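Local coordinates for protein glucose-1-phosphate thymidylyltransferase (Bacillus anthracis, PDB 4ECM) that catalyses the transfer of a thymidylyl group from dTTP to glucose-1-phosphate, giving dTDP-glucose and pyrophosphate, an early step towards dTDP-L-rhamnose, at residues A[171-176]-A[231-235]. Sequence-based numbering, arbitrary orientation. Where two conformers were deposited one is given.
Sequences IQNRKI and VLTYN
The phenol of Tyr-234 reaches out from strand 232-236 to the end of the hairpin built by strands 167-172 and 175-181, meeting Ile-171, Arg-174 and Ile-176. Its CG sits between the backbone N and the carbonyl carbon (chi1 74°), which sends the ring across to the hairpin.

Apolar contacts make up most of the interface. Both isoleucines come in obliquely on the same side of the ring plane. Ile-176 slants past the CD2 branch, with CG1 3.6 Å from Tyr-234 CD2, while its CD1 turns in to 3.9 Å from Tyr-234 CB. Ile-171, whose side chain and that of Tyr-234 run toward each other, touches farther out: its CD1 lies 4.0 Å from Tyr-234 CE1 and its CG2 3.9 Å from Tyr-234 OH. The two isoleucines thus share the ring, one near its root and the other near its hydroxyl end. Beside this group, Ile-176 CD1 and Leu-232 CD2 make a looser contact at 4.4 Å, and both residues also pack on Leu-227 of helix 219-228.

The polar part is slight. The carbonyl oxygen of Arg-174 lies at the ring edge, in its plane, and the phenol OH can give it at most a weak hydrogen bond, 3.2 Å from OH to O.

The hairpin end itself is closed by backbone bonds between Gln-172 and Lys-175, Gln-172 N to Lys-175 O (2.9 Å) and Lys-175 N to Gln-172 O (3.0 Å). Tyr-234 also packs on Val-155 and Leu-157 of strand 153-159, beside which its own strand runs parallel. Peripheral to the bound dTDP-glucose, this is surface packing within the nucleotidyltransferase fold: a two-residue type I' beta-hairpin meets, chiefly through one tyrosine, an edge strand of the same curled or branched mixed sheet.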
ATOM      1  N   ILE A 171     -22.357 -18.410  36.527  1.00 30.76           N
ATOM      2  CA  ILE A 171     -22.644 -17.591  37.700  1.00 31.09           C
ATOM      3  C   ILE A 171     -23.596 -18.272  38.675  1.00 31.01           C
ATOM      4  O   ILE A 171     -24.682 -18.691  38.303  1.00 29.20           O
ATOM      5  CB  ILE A 171     -23.263 -16.247  37.297  1.00 31.17           C
ATOM      6  CG1 ILE A 171     -22.281 -15.461  36.421  1.00 32.20           C
ATOM      7  CG2 ILE A 171     -23.636 -15.425  38.551  1.00 32.54           C
ATOM      8  CD1 ILE A 171     -22.794 -14.122  36.036  1.00 34.22           C
ATOM      9  N   GLN A 172     -23.165 -18.385  39.920  1.00 32.12           N
ATOM     10  CA  GLN A 172     -23.993 -18.940  40.977  1.00 35.42           C
ATOM     11  C   GLN A 172     -23.932 -18.031  42.193  1.00 36.10           C
ATOM     12  O   GLN A 172     -22.839 -17.666  42.640  1.00 36.72           O
ATOM     13  CB  GLN A 172     -23.555 -20.354  41.344  1.00 36.33           C
ATOM     14  CG  GLN A 172     -23.734 -21.336  40.208  1.00 38.30           C
ATOM     15  CD  GLN A 172     -23.449 -22.760  40.618  1.00 42.70           C
ATOM     16  OE1 GLN A 172     -23.141 -23.042  41.774  1.00 46.92           O
ATOM     17  NE2 GLN A 172     -23.543 -23.668  39.667  1.00 46.19           N
ATOM     18  N   ASN A 173     -25.103 -17.657  42.709  1.00 36.76           N
ATOM     19  CA  ASN A 173     -25.207 -16.785  43.879  1.00 39.29           C
ATOM     20  C   ASN A 173     -24.383 -15.503  43.707  1.00 39.71           C
ATOM     21  O   ASN A 173     -23.678 -15.056  44.621  1.00 39.74           O
ATOM     22  CB  ASN A 173     -24.840 -17.575  45.136  1.00 40.13           C
ATOM     23  CG  ASN A 173     -25.750 -18.791  45.323  1.00 42.49           C
ATOM     24  OD1 ASN A 173     -26.979 -18.655  45.406  1.00 41.75           O
ATOM     25  ND2 ASN A 173     -25.156 -19.981  45.355  1.00 41.39           N
ATOM     26  N   ARG A 174     -24.485 -14.934  42.511  0.70 38.95           N
ATOM     27  CA  ARG A 174     -23.805 -13.697  42.146  0.70 40.06           C
ATOM     28  C   ARG A 174     -22.277 -13.793  42.182  0.70 39.35           C
ATOM     29  O   ARG A 174     -21.596 -12.787  42.381  0.70 40.45           O
ATOM     30  CB  ARG A 174     -24.318 -12.525  43.003  0.70 41.38           C
ATOM     31  CG  ARG A 174     -25.829 -12.291  42.860  0.70 45.25           C
ATOM     32  CD  ARG A 174     -26.290 -11.040  43.600  0.70 50.51           C
ATOM     33  NE  ARG A 174     -26.104 -11.168  45.044  0.70 56.47           N
ATOM     34  CZ  ARG A 174     -27.008 -11.663  45.887  0.70 60.45           C
ATOM     35  NH1 ARG A 174     -26.725 -11.732  47.182  0.70 63.37           N
ATOM     36  NH2 ARG A 174     -28.195 -12.088  45.451  0.70 61.45           N
ATOM     37  N   LYS A 175     -21.748 -14.997  41.982  1.00 38.79           N
ATOM     38  CA  LYS A 175     -20.292 -15.222  41.928  1.00 39.41           C
ATOM     39  C   LYS A 175     -19.950 -16.029  40.672  1.00 36.98           C
ATOM     40  O   LYS A 175     -20.664 -16.964  40.330  1.00 36.53           O
ATOM     41  CB  LYS A 175     -19.754 -15.964  43.173  1.00 41.08           C
ATOM     42  CG  LYS A 175     -19.412 -15.069  44.419  1.00 48.54           C
ATOM     43  CD  LYS A 175     -20.650 -14.465  45.126  1.00 55.90           C
ATOM     44  CE  LYS A 175     -20.297 -13.501  46.280  1.00 59.32           C
ATOM     45  NZ  LYS A 175     -19.704 -14.182  47.472  1.00 63.34           N
ATOM     46  N   ILE A 176     -18.867 -15.675  39.982  1.00 35.42           N
ATOM     47  CA  ILE A 176     -18.431 -16.471  38.828  1.00 34.60           C
ATOM     48  C   ILE A 176     -17.691 -17.704  39.343  1.00 34.48           C
ATOM     49  O   ILE A 176     -16.691 -17.592  40.046  1.00 35.15           O
ATOM     50  CB  ILE A 176     -17.511 -15.705  37.863  1.00 33.22           C
ATOM     51  CG1 ILE A 176     -18.222 -14.513  37.263  1.00 36.10           C
ATOM     52  CG2 ILE A 176     -17.097 -16.589  36.719  1.00 33.94           C
ATOM     53  CD1 ILE A 176     -17.407 -13.824  36.164  1.00 35.38           C
ATOM     54  N   VAL A 231      -9.429 -12.738  42.737  1.00 28.71           N
ATOM     55  CA  VAL A 231      -9.339 -11.289  42.491  1.00 27.92           C
ATOM     56  C   VAL A 231     -10.003 -10.834  41.157  1.00 26.60           C
ATOM     57  O   VAL A 231      -9.739  -9.728  40.661  1.00 27.01           O
ATOM     58  CB  VAL A 231      -7.875 -10.814  42.596  1.00 28.14           C
ATOM     59  CG1 VAL A 231      -7.348 -11.064  44.061  1.00 27.17           C
ATOM     60  CG2 VAL A 231      -6.996 -11.524  41.559  1.00 25.49           C
ATOM     61  N   LEU A 232     -10.867 -11.682  40.608  1.00 25.63           N
ATOM     62  CA  LEU A 232     -11.631 -11.354  39.404  1.00 26.14           C
ATOM     63  C   LEU A 232     -13.026 -10.828  39.800  1.00 26.21           C
ATOM     64  O   LEU A 232     -13.711 -11.476  40.578  1.00 28.11           O
ATOM     65  CB  LEU A 232     -11.830 -12.588  38.525  1.00 25.10           C
ATOM     66  CG  LEU A 232     -12.660 -12.311  37.252  1.00 24.38           C
ATOM     67  CD1 LEU A 232     -11.902 -11.366  36.340  1.00 16.81           C
ATOM     68  CD2 LEU A 232     -13.012 -13.605  36.503  1.00 22.93           C
ATOM     69  N   THR A 233     -13.424  -9.663  39.274  1.00 24.18           N
ATOM     70  CA  THR A 233     -14.761  -9.122  39.504  1.00 23.21           C
ATOM     71  C   THR A 233     -15.472  -9.051  38.168  1.00 24.09           C
ATOM     72  O   THR A 233     -14.847  -9.202  37.117  1.00 22.53           O
ATOM     73  CB  THR A 233     -14.755  -7.701  40.149  1.00 24.18           C
ATOM     74  OG1 THR A 233     -14.124  -6.757  39.265  1.00 24.03           O
ATOM     75  CG2 THR A 233     -14.045  -7.710  41.548  1.00 20.25           C
ATOM     76  N   TYR A 234     -16.784  -8.846  38.196  1.00 24.83           N
ATOM     77  CA  TYR A 234     -17.525  -8.689  36.965  1.00 24.91           C
ATOM     78  C   TYR A 234     -18.661  -7.704  37.103  1.00 25.59           C
ATOM     79  O   TYR A 234     -19.113  -7.384  38.205  1.00 25.49           O
ATOM     80  CB  TYR A 234     -18.102 -10.017  36.489  1.00 25.28           C
ATOM     81  CG  TYR A 234     -19.283 -10.488  37.287  1.00 27.34           C
ATOM     82  CD1 TYR A 234     -20.583 -10.202  36.875  1.00 26.75           C
ATOM     83  CD2 TYR A 234     -19.106 -11.215  38.462  1.00 27.84           C
ATOM     84  CE1 TYR A 234     -21.685 -10.635  37.619  1.00 27.14           C
ATOM     85  CE2 TYR A 234     -20.188 -11.652  39.200  1.00 29.40           C
ATOM     86  CZ  TYR A 234     -21.478 -11.358  38.776  1.00 28.49           C
ATOM     87  OH  TYR A 234     -22.548 -11.789  39.517  1.00 29.31           O
ATOM     88  N   ASN A 235     -19.106  -7.226  35.952  1.00 25.85           N
ATOM     89  CA  ASN A 235     -20.256  -6.360  35.856  1.00 26.91           C
ATOM     90  C   ASN A 235     -21.066  -6.768  34.640  1.00 27.11           C
ATOM     91  O   ASN A 235     -20.509  -7.146  33.612  1.00 26.38           O
ATOM     92  CB  ASN A 235     -19.869  -4.895  35.688  1.00 27.07           C
ATOM     93  CG  ASN A 235     -19.051  -4.367  36.827  1.00 27.85           C
ATOM     94  OD1 ASN A 235     -17.866  -4.682  36.950  1.00 29.90           O
ATOM     95  ND2 ASN A 235     -19.652  -3.494  37.630  1.00 22.42           N
TER